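Local coordinates for protein SusD homolog (Bacteroides thetaiotaomicron VPI-5482, PDB 3IHV) that probably binds glycans at the outer membrane of the bacterium, as a SusD-family protein serving sugar uptake, at residues H513-I518 and N530-W535; F135-L140 and S157-V162; E76-W81 and P519-D524; P66-P71 and Y502-Y507. One frame throughout, in Å; residues are numbered along the deposited sequence. Where two conformers were deposited one is given.

Contact 1. Residues H513-I518 and N530-W535; sequences HELFPI and NQNPKW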
# COMPACT_ATOMS: atom_id res chain seq x y z
N HIS A 513 10.31 9.03 -14.18
CA HIS A 513 9.21 8.25 -13.59
C HIS A 513 9.42 7.76 -12.15
O HIS A 513 8.56 7.08 -11.63
CB HIS A 513 8.73 7.13 -14.55
CG HIS A 513 8.03 7.67 -15.77
ND1 HIS A 513 8.60 7.67 -17.03
CD2 HIS A 513 6.84 8.30 -15.90
CE1 HIS A 513 7.79 8.26 -17.88
NE2 HIS A 513 6.71 8.66 -17.23
N GLU A 514 10.50 8.17 -11.53
CA GLU A 514 10.71 7.94 -10.10
C GLU A 514 9.84 8.90 -9.27
O GLU A 514 9.74 8.73 -8.05
CB GLU A 514 12.15 8.11 -9.69
CG GLU A 514 13.14 7.25 -10.46
CD GLU A 514 13.57 7.86 -11.77
OE1 GLU A 514 13.23 9.04 -12.00
OE2 GLU A 514 14.23 7.15 -12.56
N LEU A 515 9.27 9.92 -9.90
CA LEU A 515 8.25 10.79 -9.28
C LEU A 515 7.08 10.98 -10.19
O LEU A 515 7.20 10.85 -11.42
CB LEU A 515 8.81 12.17 -9.04
CG LEU A 515 9.92 12.28 -7.98
CD1 LEU A 515 10.54 13.69 -8.03
CD2 LEU A 515 9.40 11.94 -6.54
N PHE A 516 5.94 11.29 -9.60
CA PHE A 516 4.80 11.80 -10.36
C PHE A 516 5.03 13.29 -10.56
O PHE A 516 5.80 13.92 -9.80
CB PHE A 516 3.48 11.53 -9.65
CG PHE A 516 2.84 10.17 -10.02
CD1 PHE A 516 3.63 9.07 -10.35
CD2 PHE A 516 1.48 9.98 -9.95
CE1 PHE A 516 3.05 7.82 -10.66
CE2 PHE A 516 0.90 8.75 -10.22
CZ PHE A 516 1.68 7.68 -10.61
N PRO A 517 4.43 13.87 -11.59
CA PRO A 517 4.58 15.29 -11.78
C PRO A 517 3.77 16.05 -10.74
O PRO A 517 2.78 15.54 -10.22
CB PRO A 517 3.93 15.53 -13.15
CG PRO A 517 2.84 14.44 -13.24
CD PRO A 517 3.48 13.26 -12.54
N ILE A 518 4.15 17.30 -10.50
CA ILE A 518 3.33 18.19 -9.70
C ILE A 518 2.16 18.44 -10.66
O ILE A 518 2.39 18.68 -11.83
CB ILE A 518 4.05 19.51 -9.42
CG1 ILE A 518 5.39 19.25 -8.71
CG2 ILE A 518 3.13 20.44 -8.64
CD1 ILE A 518 5.34 18.43 -7.43
N ASN A 530 8.24 24.70 -8.99
CA ASN A 530 9.07 24.09 -10.02
C ASN A 530 8.51 22.68 -10.24
O ASN A 530 8.17 21.96 -9.29
CB ASN A 530 10.52 23.98 -9.57
CG ASN A 530 11.25 25.31 -9.60
OD1 ASN A 530 11.01 26.16 -10.48
ND2 ASN A 530 12.21 25.47 -8.69
N GLN A 531 8.39 22.31 -11.52
CA GLN A 531 7.97 20.99 -11.91
C GLN A 531 9.13 20.00 -11.64
O GLN A 531 10.29 20.39 -11.64
CB GLN A 531 7.55 20.98 -13.39
CG GLN A 531 7.07 19.63 -13.91
CD GLN A 531 5.94 19.05 -13.08
OE1 GLN A 531 6.19 18.29 -12.14
NE2 GLN A 531 4.72 19.46 -13.37
N ASN A 532 8.78 18.76 -11.41
CA ASN A 532 9.76 17.71 -11.14
C ASN A 532 10.65 17.40 -12.34
O ASN A 532 10.28 17.66 -13.47
CB ASN A 532 9.03 16.45 -10.63
CG ASN A 532 8.53 16.62 -9.22
OD1 ASN A 532 9.14 17.34 -8.42
ND2 ASN A 532 7.42 15.96 -8.90
N PRO A 533 11.82 16.82 -12.09
CA PRO A 533 12.77 16.53 -13.18
C PRO A 533 12.15 15.76 -14.34
O PRO A 533 11.41 14.80 -14.12
CB PRO A 533 13.88 15.73 -12.47
CG PRO A 533 13.85 16.26 -11.05
CD PRO A 533 12.36 16.42 -10.77
N LYS A 534 12.41 16.28 -15.53
CA LYS A 534 11.95 15.69 -16.81
C LYS A 534 10.45 15.70 -17.06
O LYS A 534 9.98 15.15 -18.07
CB LYS A 534 12.56 14.29 -17.05
CG LYS A 534 14.04 14.35 -17.40
CD LYS A 534 14.60 12.97 -17.64
CE LYS A 534 16.05 13.01 -18.10
NZ LYS A 534 16.98 13.53 -17.07
N TRP A 535 9.69 16.33 -16.18
CA TRP A 535 8.23 16.44 -16.37
C TRP A 535 7.90 17.81 -16.97
O TRP A 535 8.72 18.73 -16.88
CB TRP A 535 7.45 16.27 -15.06
CG TRP A 535 7.32 14.83 -14.62
CD1 TRP A 535 8.08 14.20 -13.70
CD2 TRP A 535 6.36 13.88 -15.09
NE1 TRP A 535 7.66 12.88 -13.57
CE2 TRP A 535 6.61 12.66 -14.41
CE3 TRP A 535 5.34 13.93 -16.05
CZ2 TRP A 535 5.86 11.50 -14.66
CZ3 TRP A 535 4.58 12.77 -16.28
CH2 TRP A 535 4.84 11.60 -15.59
OXT TRP A 535 6.81 17.98 -17.52

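Contact 2. Residues F135-L140 and S157-V162; sequences FGNVVL and SAPEKV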
# COMPACT_ATOMS: atom_id res chain seq x y z
N PHE A 135 5.53 12.59 -4.91
CA PHE A 135 5.68 13.86 -5.58
C PHE A 135 7.00 14.57 -5.34
O PHE A 135 7.30 15.53 -6.03
CB PHE A 135 4.51 14.78 -5.25
CG PHE A 135 3.16 14.30 -5.74
CD1 PHE A 135 2.74 14.58 -7.04
CD2 PHE A 135 2.31 13.57 -4.93
CE1 PHE A 135 1.49 14.16 -7.53
CE2 PHE A 135 1.06 13.17 -5.40
CZ PHE A 135 0.66 13.45 -6.69
N GLY A 136 7.72 14.16 -4.31
CA GLY A 136 9.08 14.68 -4.09
C GLY A 136 9.25 16.06 -3.50
O GLY A 136 10.00 16.24 -2.55
N ASN A 137 8.61 17.05 -4.11
CA ASN A 137 8.77 18.46 -3.80
C ASN A 137 7.39 19.06 -3.54
O ASN A 137 6.71 19.50 -4.47
CB ASN A 137 9.44 19.08 -5.01
CG ASN A 137 10.79 18.48 -5.23
OD1 ASN A 137 11.69 18.75 -4.45
ND2 ASN A 137 10.94 17.60 -6.23
N VAL A 138 7.03 19.10 -2.26
CA VAL A 138 5.67 19.40 -1.89
C VAL A 138 5.63 20.57 -0.88
O VAL A 138 6.66 20.98 -0.33
CB VAL A 138 4.96 18.13 -1.36
CG1 VAL A 138 5.00 16.94 -2.47
CG2 VAL A 138 5.48 17.73 0.03
N VAL A 139 4.43 21.09 -0.72
CA VAL A 139 4.19 22.19 0.21
C VAL A 139 3.84 21.65 1.60
O VAL A 139 2.98 20.76 1.76
CB VAL A 139 3.00 23.09 -0.24
CG1 VAL A 139 2.79 24.24 0.74
CG2 VAL A 139 3.20 23.63 -1.63
N LEU A 140 4.51 22.23 2.61
CA LEU A 140 4.13 22.00 4.00
C LEU A 140 2.99 22.97 4.29
O LEU A 140 3.23 24.16 4.54
CB LEU A 140 5.28 22.24 4.97
CG LEU A 140 6.33 21.14 5.04
CD1 LEU A 140 7.57 21.53 5.84
CD2 LEU A 140 5.67 19.89 5.62
N SER A 157 8.77 22.71 -0.09
CA SER A 157 9.81 22.52 0.92
C SER A 157 10.80 21.44 0.47
O SER A 157 10.45 20.55 -0.28
CB SER A 157 9.19 22.11 2.26
OG SER A 157 8.69 23.27 2.92
N ALA A 158 12.03 21.54 0.96
CA ALA A 158 13.02 20.48 0.78
C ALA A 158 12.41 19.17 1.34
O ALA A 158 11.77 19.18 2.41
CB ALA A 158 14.32 20.84 1.53
N PRO A 159 12.60 18.04 0.66
CA PRO A 159 12.01 16.80 1.16
C PRO A 159 12.45 16.47 2.59
O PRO A 159 11.69 15.88 3.34
CB PRO A 159 12.48 15.74 0.17
CG PRO A 159 13.56 16.39 -0.62
CD PRO A 159 13.27 17.83 -0.64
N GLU A 160 13.67 16.87 2.95
CA GLU A 160 14.22 16.65 4.28
C GLU A 160 13.36 17.32 5.34
O GLU A 160 13.15 16.75 6.41
CB GLU A 160 15.62 17.27 4.42
CG GLU A 160 16.67 16.60 3.66
CD GLU A 160 16.87 17.11 2.23
OE1 GLU A 160 15.98 17.79 1.69
OE2 GLU A 160 17.96 16.79 1.65
N LYS A 161 12.84 18.51 5.03
CA LYS A 161 11.99 19.22 5.95
C LYS A 161 10.62 18.57 6.03
O LYS A 161 10.04 18.57 7.09
CB LYS A 161 11.83 20.70 5.58
CG LYS A 161 13.12 21.50 5.65
CD LYS A 161 13.88 21.34 6.97
CE LYS A 161 13.13 21.86 8.20
NZ LYS A 161 13.90 21.52 9.48
N VAL A 162 10.09 18.03 4.93
CA VAL A 162 8.82 17.32 4.99
C VAL A 162 9.01 16.04 5.83
O VAL A 162 8.15 15.70 6.66
CB VAL A 162 8.27 17.03 3.60
CG1 VAL A 162 6.95 16.28 3.68
CG2 VAL A 162 8.11 18.37 2.82
O HOH W 1 9.12 18.04 -0.54
O HOH W 2 11.39 20.94 -2.92
O HOH W 3 6.40 24.37 1.98

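Contact 3. Residues E76-W81 and P519-D524; sequences EVQQTW and PQRDMD. With EDO (1,2-ethanediol), chain I; EDO (1,2-ethanediol), chain J.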
# COMPACT_ATOMS: atom_id res chain seq x y z
N GLU A 76 -6.18 11.99 -12.64
CA GLU A 76 -6.05 11.17 -11.44
C GLU A 76 -4.95 11.65 -10.51
O GLU A 76 -5.10 11.60 -9.29
CB GLU A 76 -5.81 9.70 -11.79
CG GLU A 76 -6.96 9.01 -12.53
CD GLU A 76 -6.98 9.23 -14.04
OE1 GLU A 76 -6.22 10.08 -14.57
OE2 GLU A 76 -7.78 8.53 -14.71
N VAL A 77 -3.86 12.13 -11.10
CA VAL A 77 -2.73 12.64 -10.37
C VAL A 77 -3.16 13.88 -9.58
O VAL A 77 -2.90 13.97 -8.38
CB VAL A 77 -1.56 12.94 -11.29
CG1 VAL A 77 -0.41 13.56 -10.49
CG2 VAL A 77 -1.10 11.62 -12.01
N GLN A 78 -3.83 14.81 -10.25
CA GLN A 78 -4.34 16.00 -9.57
C GLN A 78 -5.33 15.60 -8.46
O GLN A 78 -5.33 16.21 -7.37
CB GLN A 78 -4.99 16.97 -10.55
CG GLN A 78 -5.40 18.33 -9.92
CD GLN A 78 -6.74 18.31 -9.19
OE1 GLN A 78 -7.01 19.14 -8.31
NE2 GLN A 78 -7.59 17.38 -9.56
N GLN A 79 -6.16 14.60 -8.70
CA GLN A 79 -7.14 14.21 -7.69
C GLN A 79 -6.50 13.67 -6.40
O GLN A 79 -6.98 13.95 -5.30
CB GLN A 79 -8.10 13.18 -8.28
CG GLN A 79 -9.04 13.78 -9.33
CD GLN A 79 -9.85 12.74 -10.09
OE1 GLN A 79 -9.49 11.57 -10.14
NE2 GLN A 79 -10.95 13.18 -10.69
N THR A 80 -5.42 12.90 -6.55
CA THR A 80 -4.73 12.36 -5.38
C THR A 80 -4.00 13.48 -4.63
O THR A 80 -4.07 13.55 -3.40
CB THR A 80 -3.81 11.22 -5.74
OG1 THR A 80 -4.59 10.11 -6.19
CG2 THR A 80 -2.98 10.80 -4.55
N TRP A 81 -3.36 14.38 -5.38
CA TRP A 81 -2.70 15.53 -4.77
C TRP A 81 -3.73 16.29 -3.92
O TRP A 81 -3.48 16.57 -2.74
CB TRP A 81 -2.07 16.41 -5.85
CG TRP A 81 -1.52 17.73 -5.45
CD1 TRP A 81 -2.18 18.92 -5.36
CD2 TRP A 81 -0.14 18.02 -5.22
NE1 TRP A 81 -1.29 19.94 -5.05
CE2 TRP A 81 -0.03 19.40 -4.97
CE3 TRP A 81 1.01 17.24 -5.19
CZ2 TRP A 81 1.18 20.01 -4.69
CZ3 TRP A 81 2.24 17.85 -4.92
CH2 TRP A 81 2.30 19.22 -4.69
N PRO A 519 0.90 18.31 -10.20
CA PRO A 519 -0.20 18.48 -11.16
C PRO A 519 -0.15 19.81 -11.91
O PRO A 519 0.14 20.87 -11.33
CB PRO A 519 -1.46 18.36 -10.30
CG PRO A 519 -1.04 17.60 -9.09
CD PRO A 519 0.41 17.97 -8.85
N GLN A 520 -0.44 19.76 -13.19
CA GLN A 520 -0.37 20.97 -13.99
C GLN A 520 -1.27 22.07 -13.46
O GLN A 520 -0.91 23.23 -13.48
CB GLN A 520 -0.74 20.67 -15.44
CG GLN A 520 -0.43 21.83 -16.38
CD GLN A 520 1.06 22.13 -16.42
OE1 GLN A 520 1.88 21.23 -16.56
NE2 GLN A 520 1.42 23.43 -16.29
N ARG A 521 -2.46 21.71 -13.00
CA ARG A 521 -3.39 22.69 -12.45
C ARG A 521 -2.74 23.48 -11.33
O ARG A 521 -2.89 24.68 -11.26
CB ARG A 521 -4.64 22.02 -11.89
CG ARG A 521 -5.64 23.04 -11.25
CD ARG A 521 -6.70 22.36 -10.35
NE ARG A 521 -7.36 23.31 -9.43
CZ ARG A 521 -7.02 23.55 -8.15
NH1 ARG A 521 -6.01 22.92 -7.53
NH2 ARG A 521 -7.73 24.44 -7.46
N ASP A 522 -2.01 22.79 -10.46
CA ASP A 522 -1.32 23.44 -9.35
C ASP A 522 -0.10 24.22 -9.78
O ASP A 522 0.14 25.32 -9.28
CB ASP A 522 -1.02 22.42 -8.24
CG ASP A 522 -2.29 21.75 -7.75
OD1 ASP A 522 -2.96 22.33 -6.88
OD2 ASP A 522 -2.72 20.74 -8.32
N MSE A 523 0.63 23.72 -10.77
CA MSE A 523 1.73 24.47 -11.36
C MSE A 523 1.23 25.81 -11.87
O MSE A 523 1.85 26.87 -11.64
CB MSE A 523 2.34 23.69 -12.54
CG MSE A 523 3.08 22.42 -12.14
SE MSE A 523 4.70 22.79 -11.11
CE MSE A 523 5.47 24.14 -12.15
N ASP A 524 0.10 25.76 -12.58
CA ASP A 524 -0.52 26.93 -13.16
C ASP A 524 -1.01 27.96 -12.14
O ASP A 524 -1.12 29.14 -12.47
CB ASP A 524 -1.70 26.53 -14.06
CG ASP A 524 -1.25 25.81 -15.34
OD1 ASP A 524 -0.07 25.83 -15.69
OD2 ASP A 524 -2.11 25.23 -16.01
C1 EDO I . -1.75 23.32 -2.38
O1 EDO I . -2.91 22.52 -2.46
C2 EDO I . -0.61 22.61 -3.04
O2 EDO I . -0.59 22.92 -4.44
C1 EDO J . -3.18 25.69 -5.75
O1 EDO J . -2.54 24.45 -5.40
C2 EDO J . -4.54 25.78 -5.09
O2 EDO J . -4.41 25.43 -3.72

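Contact 4. Residues P66-P71 and Y502-Y507; sequences PTNSFP and YSVATY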
# COMPACT_ATOMS: atom_id res chain seq x y z
N PRO A 66 -0.43 3.30 -15.47
CA PRO A 66 0.43 2.15 -15.22
C PRO A 66 1.54 1.91 -16.23
O PRO A 66 2.49 1.20 -15.93
CB PRO A 66 -0.55 0.98 -15.24
CG PRO A 66 -1.84 1.57 -14.82
CD PRO A 66 -1.86 2.90 -15.52
N THR A 67 1.42 2.47 -17.44
CA THR A 67 2.46 2.34 -18.45
C THR A 67 3.41 3.53 -18.47
O THR A 67 4.30 3.60 -19.33
CB THR A 67 1.85 2.20 -19.85
OG1 THR A 67 1.00 3.35 -20.13
CG2 THR A 67 1.05 0.82 -19.96
N ASN A 68 3.24 4.50 -17.56
CA ASN A 68 4.11 5.66 -17.51
C ASN A 68 4.13 6.48 -18.78
O ASN A 68 5.17 6.97 -19.19
CB ASN A 68 5.52 5.25 -17.09
CG ASN A 68 5.57 4.74 -15.67
OD1 ASN A 68 4.77 5.17 -14.83
ND2 ASN A 68 6.48 3.79 -15.40
N SER A 69 2.96 6.68 -19.35
CA SER A 69 2.83 7.39 -20.62
C SER A 69 1.88 8.58 -20.52
O SER A 69 1.38 9.08 -21.54
CB SER A 69 2.39 6.41 -21.72
OG SER A 69 1.14 5.81 -21.44
N PHE A 70 1.71 9.06 -19.29
CA PHE A 70 0.78 10.14 -18.96
C PHE A 70 1.42 11.52 -18.85
O PHE A 70 2.64 11.63 -18.59
CB PHE A 70 0.01 9.82 -17.66
CG PHE A 70 0.88 9.69 -16.43
CD1 PHE A 70 1.53 8.49 -16.14
CD2 PHE A 70 0.99 10.76 -15.52
CE1 PHE A 70 2.30 8.34 -15.01
CE2 PHE A 70 1.75 10.61 -14.35
CZ PHE A 70 2.42 9.41 -14.11
N PRO A 71 0.63 12.57 -19.11
CA PRO A 71 1.10 13.96 -19.07
C PRO A 71 0.91 14.60 -17.69
O PRO A 71 0.27 14.03 -16.83
CB PRO A 71 0.20 14.63 -20.10
CG PRO A 71 -1.08 13.95 -19.92
CD PRO A 71 -0.72 12.50 -19.70
N TYR A 502 4.49 -5.84 -22.29
CA TYR A 502 5.19 -5.13 -21.20
C TYR A 502 5.30 -3.67 -21.62
O TYR A 502 6.39 -3.10 -21.74
CB TYR A 502 6.58 -5.75 -20.86
CG TYR A 502 7.06 -5.34 -19.50
CD1 TYR A 502 6.32 -5.63 -18.36
CD2 TYR A 502 8.26 -4.68 -19.34
CE1 TYR A 502 6.77 -5.25 -17.12
CE2 TYR A 502 8.70 -4.28 -18.13
CZ TYR A 502 7.98 -4.56 -17.02
OH TYR A 502 8.44 -4.12 -15.77
N SER A 503 4.13 -3.07 -21.80
CA SER A 503 4.05 -1.71 -22.36
C SER A 503 4.75 -0.67 -21.52
O SER A 503 5.33 0.28 -22.04
CB SER A 503 2.57 -1.36 -22.58
OG SER A 503 2.47 -0.06 -23.14
N VAL A 504 4.77 -0.86 -20.21
CA VAL A 504 5.46 0.06 -19.30
C VAL A 504 6.90 0.31 -19.74
O VAL A 504 7.38 1.43 -19.62
CB VAL A 504 5.35 -0.38 -17.80
CG1 VAL A 504 6.04 -1.75 -17.56
CG2 VAL A 504 5.91 0.69 -16.87
N ALA A 505 7.60 -0.70 -20.27
CA ALA A 505 9.00 -0.47 -20.73
C ALA A 505 9.13 0.49 -21.91
O ALA A 505 10.17 1.10 -22.10
CB ALA A 505 9.71 -1.79 -21.11
N THR A 506 8.12 0.60 -22.76
CA THR A 506 8.18 1.51 -23.89
C THR A 506 8.34 2.97 -23.46
O THR A 506 9.08 3.72 -24.09
CB THR A 506 6.87 1.35 -24.72
OG1 THR A 506 6.79 0.00 -25.14
CG2 THR A 506 6.79 2.30 -25.94
N TYR A 507 7.71 3.35 -22.36
CA TYR A 507 7.61 4.76 -21.97
C TYR A 507 8.37 5.19 -20.72
O TYR A 507 8.61 6.39 -20.53
CB TYR A 507 6.13 5.05 -21.74
CG TYR A 507 5.25 4.70 -22.91
CD1 TYR A 507 5.20 5.53 -24.03
CD2 TYR A 507 4.48 3.55 -22.92
CE1 TYR A 507 4.42 5.23 -25.08
CE2 TYR A 507 3.65 3.25 -23.98
CZ TYR A 507 3.63 4.11 -25.06
OH TYR A 507 2.86 3.86 -26.16

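Contact 1. Residues H513-I518 and N530-W535
P517 and I518 run past N532 and Q531 in opposite directions, without regular strand structure, the CA atoms of P517 and N532 lying 5.8 Å apart. A type II turn from N532 to W535 then brings the last residue back over the first segment. Q531 holds I518 by both its backbone groups. Its CG lies anti to the backbone N (chi1 -179°) and the chain bends at chi2. OE1 takes the N-H of I518 on a lone pair at 2.8 Å. NE2 gives a nearly straight bond to I518 O at 2.9 Å, in the amide plane. OE1 also accepts N532 N, so two donors grip this oxygen. N532 ND2 reaches F516 O at 2.8 Å and also bonds F135 O. N532 OD1 takes N137 ND2. L515 CD1 lies 3.7 Å from N532 CG. The indole of W535 lies against P517, whose CD sits over the face, 3.6 Å from the six-membered ring centroid. W535 NE1 donates to L515 O at 3.0 Å, from above the carbonyl plane, and also reaches K512 O. H513 CD2 meets W535 CZ2 obliquely, its ND1 being held by E509. An alanine in place of W535 would probably leave L515 O without its indole donor and open a gap against P517 and H513. The Q531 amide pairs with I518 as a strand partner would. With N532 and W535 it ties the C-terminal tail of this SusD-family chain to the loop that leads into helix 520-525.

Contact 2. Residues F135-L140 and S157-V162
N137 and P159 come closest in backbone, with CA atoms 6.2 Å apart, where the end of helix 107-135 faces the start of helix 159-176. Two helix ends thus meet in an all-helical part of the fold, consistent with the TPR-like helices of SusD-family proteins. G136 leaves the first helix with positive phi, and A158 is the N-cap of the second. One direct hydrogen bond crosses the pair: S157 N gives to V138 O at 2.7 Å, with an N-H...O angle of 168°. Three waters add bridges between the segments. One donates to G136 O and to S157 O and accepts from V138 N. A second donates to N137 OD1 and to S157 O, while N137 ND2 is bonded outside the pair, to N532. A third accepts L140 N and hydrogen-bonds S157 OG at 2.7 Å. The proline ring of P159 rests its CB on G136 O at 3.7 Å. The apolar side is made by V138, L140 and V162. L140 and V162 lie alongside each other, running in opposite senses. Chi1 (-77°) puts L140 CG beside the backbone N, 4.0 Å from V162 CG2. L140 CD1 packs against S157 OG at 3.6 Å. Y128 and V132 of helix 107-135 also touch V162. V138 CG2, set between the backbone N and the carbonyl carbon, meets V162 CG2 at 3.9 Å, the two side chains crossing at about a right angle.

Contact 3. Residues E76-W81 and P519-D524
P519 packs into helix 76-81 by apolar contact, just before helix 520-524 begins. Its CG lies 3.6 Å from W81 CB, and its CD sits over the indole face, 4.0 Å from the centroid of the five-membered ring. CB of P519 meets Q78 CB at 3.8 Å, and V77 CG1 touches the proline CG more loosely. W81 CG lies anti to the backbone N (chi1 172°), which brings CG against the proline CG. The short helix axes come within 10.2 Å at an angle of 67°. The polar contacts gather at D522. The carboxylate is turned 47° from the indole plane, with CG 3.4 Å from W81 NE1. One ethanediol, probably from the crystallisation liquor, accepts a weak bond from NE1 in the ring plane. Another donates to D522 OD1 at 2.6 Å. R521 NH1 makes a salt bridge to the same oxygen at 3.2 Å. An alanine in place of W81 would probably open a gap beside P519 CD and leave D522 without its indole neighbour. D522 OD2 is buried with no partner in the model, so the negative charge is probably stabilised mainly at OD1 by R521; the diol may stand where solvent would otherwise be.

Contact 4. Residues P66-P71 and Y502-Y507
S69 sets its CB over one face of the Y507 ring, 3.7 Å from the centroid and 16° off the ring normal. T506 CG2 lies over the centre of the opposite face. S503 OG comes to the ring edge, in its plane. The ring is held between S69 of the loop and T506, its own neighbour in the chain. Y507 CB is close to two carbonyl oxygens, N68 O at 3.3 Å and T67 O at 3.4 Å. This joins the loop between strand 52-54 and helix 75-101 to the weakly bonded short helix 504-507, which comes after helix 479-493. The two parts are far apart along the chain of this SusD homolog. N68 takes left-handed helical backbone angles (59°/42°) at this bend. Its side chain lies beside that of V504 and points the same way, with ND2 3.5 Å from V504 CG2. The polar end of N68 is fixed elsewhere: OD1 takes R470, and ND2 reaches T508 and Y479. V504 CG2, anti to the backbone N, also packs on P66 O at 3.6 Å. The backbones come very close, the CA atoms of T67 and V504 being 3.9 Å apart. T67 OG1 is hydrogen-bonded to R63 O, with I64 O also a partner, and its methyl CG2 meets S503 OG at 3.6 Å.

Overall arrangement
From the N terminus, residues 66-71 open contact 4 and residues 76-81 soon open contact 3. Contact 2 lies wholly inside both loops, tying the end of helix 107-135 to the start of helix 159-176. Residues 502-507 close contact 4. Contact 1 then opens at 513-518, contact 3 closes at 519-524, and contact 1 closes at 530-535. Contact 3 therefore crosses both contact 4 and contact 1, while contact 1 follows contact 4. Contacts 3 and 4 join the N-terminal part of the chain to its C-terminal part. Contact 1 touches the other three: P517 to F135, F516 to V77, and P517 to F70. Contacts 2 and 4 do not touch.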